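Local coordinates for acetyl-CoA hydrolase/transferase family protein (Porphyromonas gingivalis, PDB 2NVV), which probably transfers coenzyme A between acyl-CoA and acetate, or hydrolyses acetyl-CoA, and binds zinc between its two subunits, at residues N374-S379 and H412-H417. Numbering follows the deposited sequence.
With ZN (zinc ion), chain G; ZN (zinc ion), chain H.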
ATOM      1  N   ASN A 374     -18.153  -4.876  -3.094  1.00 13.14           N
ATOM      2  CA  ASN A 374     -17.522  -6.086  -3.610  1.00 10.58           C
ATOM      3  C   ASN A 374     -16.314  -6.423  -2.734  1.00  9.58           C
ATOM      4  O   ASN A 374     -16.287  -7.437  -2.042  1.00  8.24           O
ATOM      5  CB  ASN A 374     -17.061  -5.871  -5.052  1.00  8.82           C
ATOM      6  CG  ASN A 374     -18.208  -5.854  -6.042  1.00  6.39           C
ATOM      7  OD1 ASN A 374     -18.023  -5.519  -7.208  1.00  6.39           O
ATOM      8  ND2 ASN A 374     -19.393  -6.229  -5.588  1.00  6.71           N
ATOM      9  N   GLY A 375     -15.317  -5.549  -2.768  1.00  8.53           N
ATOM     10  CA  GLY A 375     -14.116  -5.750  -1.986  1.00  7.17           C
ATOM     11  C   GLY A 375     -13.037  -4.863  -2.560  1.00  6.39           C
ATOM     12  O   GLY A 375     -13.154  -4.414  -3.706  1.00  6.39           O
ATOM     13  N   ILE A 376     -11.985  -4.608  -1.779  1.00  6.60           N
ATOM     14  CA  ILE A 376     -10.902  -3.750  -2.245  1.00  7.40           C
ATOM     15  C   ILE A 376     -10.277  -4.348  -3.501  1.00  6.47           C
ATOM     16  O   ILE A 376      -9.734  -3.628  -4.341  1.00  6.44           O
ATOM     17  CB  ILE A 376      -9.815  -3.550  -1.159  1.00  6.39           C
ATOM     18  CG1 ILE A 376      -8.842  -2.458  -1.619  1.00  7.02           C
ATOM     19  CG2 ILE A 376      -9.069  -4.857  -0.910  1.00  6.39           C
ATOM     20  CD1 ILE A 376      -7.859  -2.013  -0.572  1.00  6.39           C
ATOM     21  N   GLY A 377     -10.383  -5.667  -3.633  1.00  6.39           N
ATOM     22  CA  GLY A 377      -9.839  -6.346  -4.797  1.00  6.39           C
ATOM     23  C   GLY A 377      -8.346  -6.157  -4.960  1.00  6.39           C
ATOM     24  O   GLY A 377      -7.590  -6.237  -3.994  1.00  6.39           O
ATOM     25  N   GLY A 378      -7.913  -5.925  -6.194  1.00  6.39           N
ATOM     26  CA  GLY A 378      -6.506  -5.712  -6.462  1.00  6.39           C
ATOM     27  C   GLY A 378      -6.198  -4.245  -6.696  1.00  6.39           C
ATOM     28  O   GLY A 378      -5.104  -3.905  -7.114  1.00  6.91           O
ATOM     29  N   SER A 379      -7.157  -3.365  -6.425  1.00  6.39           N
ATOM     30  CA  SER A 379      -6.943  -1.935  -6.625  1.00  6.39           C
ATOM     31  C   SER A 379      -5.808  -1.418  -5.757  1.00  6.39           C
ATOM     32  O   SER A 379      -5.111  -0.490  -6.143  1.00  6.39           O
ATOM     33  CB  SER A 379      -8.219  -1.143  -6.335  1.00  6.39           C
ATOM     34  OG  SER A 379      -8.635  -1.314  -5.004  1.00  6.43           O
ATOM     35  N   HIS A 412     -12.160   4.801   3.684  1.00  6.39           N
ATOM     36  CA  HIS A 412     -10.884   4.945   2.999  1.00  6.39           C
ATOM     37  C   HIS A 412     -10.267   3.622   2.548  1.00  6.39           C
ATOM     38  O   HIS A 412      -9.946   2.762   3.360  1.00  6.39           O
ATOM     39  CB  HIS A 412      -9.876   5.672   3.892  1.00  6.39           C
ATOM     40  CG  HIS A 412     -10.252   7.085   4.222  1.00  6.39           C
ATOM     41  ND1 HIS A 412      -9.457   8.165   3.891  1.00  6.39           N
ATOM     42  CD2 HIS A 412     -11.329   7.593   4.865  1.00  6.76           C
ATOM     43  CE1 HIS A 412     -10.028   9.277   4.315  1.00  6.39           C
ATOM     44  NE2 HIS A 412     -11.165   8.960   4.909  1.00  6.39           N
ATOM     45  N   ASP A 413     -10.101   3.478   1.237  1.00  6.66           N
ATOM     46  CA  ASP A 413      -9.472   2.298   0.661  1.00  6.46           C
ATOM     47  C   ASP A 413      -8.096   2.662   0.102  1.00  6.39           C
ATOM     48  O   ASP A 413      -7.164   1.850   0.148  1.00  6.39           O
ATOM     49  CB  ASP A 413     -10.353   1.695  -0.429  1.00  6.39           C
ATOM     50  CG  ASP A 413     -11.504   0.910   0.140  1.00  6.39           C
ATOM     51  OD1 ASP A 413     -11.251   0.088   1.042  1.00  6.39           O
ATOM     52  OD2 ASP A 413     -12.656   1.101  -0.305  1.00  6.89           O
ATOM     53  N   HIS A 414      -7.965   3.883  -0.419  1.00  6.69           N
ATOM     54  CA  HIS A 414      -6.686   4.358  -0.955  1.00  6.39           C
ATOM     55  C   HIS A 414      -6.432   5.757  -0.416  1.00  6.39           C
ATOM     56  O   HIS A 414      -7.339   6.575  -0.387  1.00  6.39           O
ATOM     57  CB  HIS A 414      -6.722   4.341  -2.482  1.00  6.39           C
ATOM     58  CG  HIS A 414      -7.172   3.029  -3.045  1.00  6.39           C
ATOM     59  ND1 HIS A 414      -8.502   2.731  -3.264  1.00  6.39           N
ATOM     60  CD2 HIS A 414      -6.482   1.902  -3.337  1.00  6.39           C
ATOM     61  CE1 HIS A 414      -8.611   1.477  -3.665  1.00  6.39           C
ATOM     62  NE2 HIS A 414      -7.400   0.952  -3.717  1.00  6.39           N
ATOM     63  N   SER A 415      -5.205   6.025   0.021  1.00  6.39           N
ATOM     64  CA  SER A 415      -4.872   7.315   0.598  1.00  6.39           C
ATOM     65  C   SER A 415      -4.199   8.321  -0.337  1.00  7.74           C
ATOM     66  O   SER A 415      -3.718   7.973  -1.427  1.00  6.99           O
ATOM     67  CB  SER A 415      -3.976   7.127   1.816  1.00  6.39           C
ATOM     68  OG  SER A 415      -2.627   6.982   1.422  1.00  6.77           O
ATOM     69  N   GLU A 416      -4.167   9.570   0.128  1.00  6.39           N
ATOM     70  CA  GLU A 416      -3.567  10.686  -0.586  1.00  6.39           C
ATOM     71  C   GLU A 416      -2.147  10.378  -1.045  1.00  6.39           C
ATOM     72  O   GLU A 416      -1.664  10.950  -2.019  1.00  6.75           O
ATOM     73  CB  GLU A 416      -3.543  11.920   0.327  1.00  6.68           C
ATOM     74  CG  GLU A 416      -2.880  11.682   1.683  1.00  6.54           C
ATOM     75  CD  GLU A 416      -2.685  12.968   2.471  1.00  6.90           C
ATOM     76  OE1 GLU A 416      -2.355  12.901   3.678  1.00  7.60           O
ATOM     77  OE2 GLU A 416      -2.856  14.051   1.880  1.00  7.13           O
ATOM     78  N   HIS A 417      -1.484   9.476  -0.332  1.00  6.39           N
ATOM     79  CA  HIS A 417      -0.107   9.098  -0.635  1.00  6.39           C
ATOM     80  C   HIS A 417      -0.004   8.090  -1.767  1.00  6.39           C
ATOM     81  O   HIS A 417       1.080   7.837  -2.277  1.00  6.39           O
ATOM     82  CB  HIS A 417       0.552   8.498   0.608  1.00  6.71           C
ATOM     83  CG  HIS A 417       0.402   9.342   1.831  1.00  7.00           C
ATOM     84  ND1 HIS A 417       1.049  10.549   1.985  1.00  6.46           N
ATOM     85  CD2 HIS A 417      -0.370   9.186   2.932  1.00  6.76           C
ATOM     86  CE1 HIS A 417       0.680  11.105   3.125  1.00  6.39           C
ATOM     87  NE2 HIS A 417      -0.181  10.296   3.719  1.00  6.57           N
TER
HETATM   88 ZN    ZN G 507      -1.582  10.942   5.091  1.00 16.91          ZN
HETATM   89 ZN    ZN H 507     -11.687  -1.113   3.171  1.00 20.56          ZN
HETATM   90  O   HOH W   1      -3.303   9.492   4.248  1.00  4.78           O
HETATM   91  O   HOH W   2      -9.944   0.020   3.821  1.00 21.26           O
HETATM   92  O   HOH W   3     -13.451  -2.350   2.133  1.00 28.46           O
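Ser379 OG lies between two groups: it donates to Ile376 O at 2.6 Å, in the carbonyl plane, and takes a weak bond from the ring of His414, whose NE2 is 2.9 Å from OG. The hydroxyl meets the imidazole at its edge, in plane, but the N-H points well off it (123°). With OG set between the backbone N and the carbonyl carbon (chi1 61°), Ser379 can reach back across the type II' turn from Ile376 to Ser379 and still face His414. Ile376 extends its CD1 to 4.0 Å from Asp413 O, a methyl against the carbonyl of a zinc ligand. Asp413 OD1 binds zinc at 2.5 Å with two waters; His411 and, from the second subunit, Glu416 and His417 complete the site, while Thr365 and Ser364 N hold OD2. Glu416 OE1 and His417 NE2 bind a second zinc ion with His411 and Asp413 of the second subunit; Glu416 CG covers one face of the His417 ring. Gly378, a predicted CoA-binding residue, occupies the N-cap position before helix 379-385. With OG donating to Ile376 O, His414 probably carries its hydrogen on NE2; this weak bond and the Ile376 packing bring the probable CoA loop against the zinc loop.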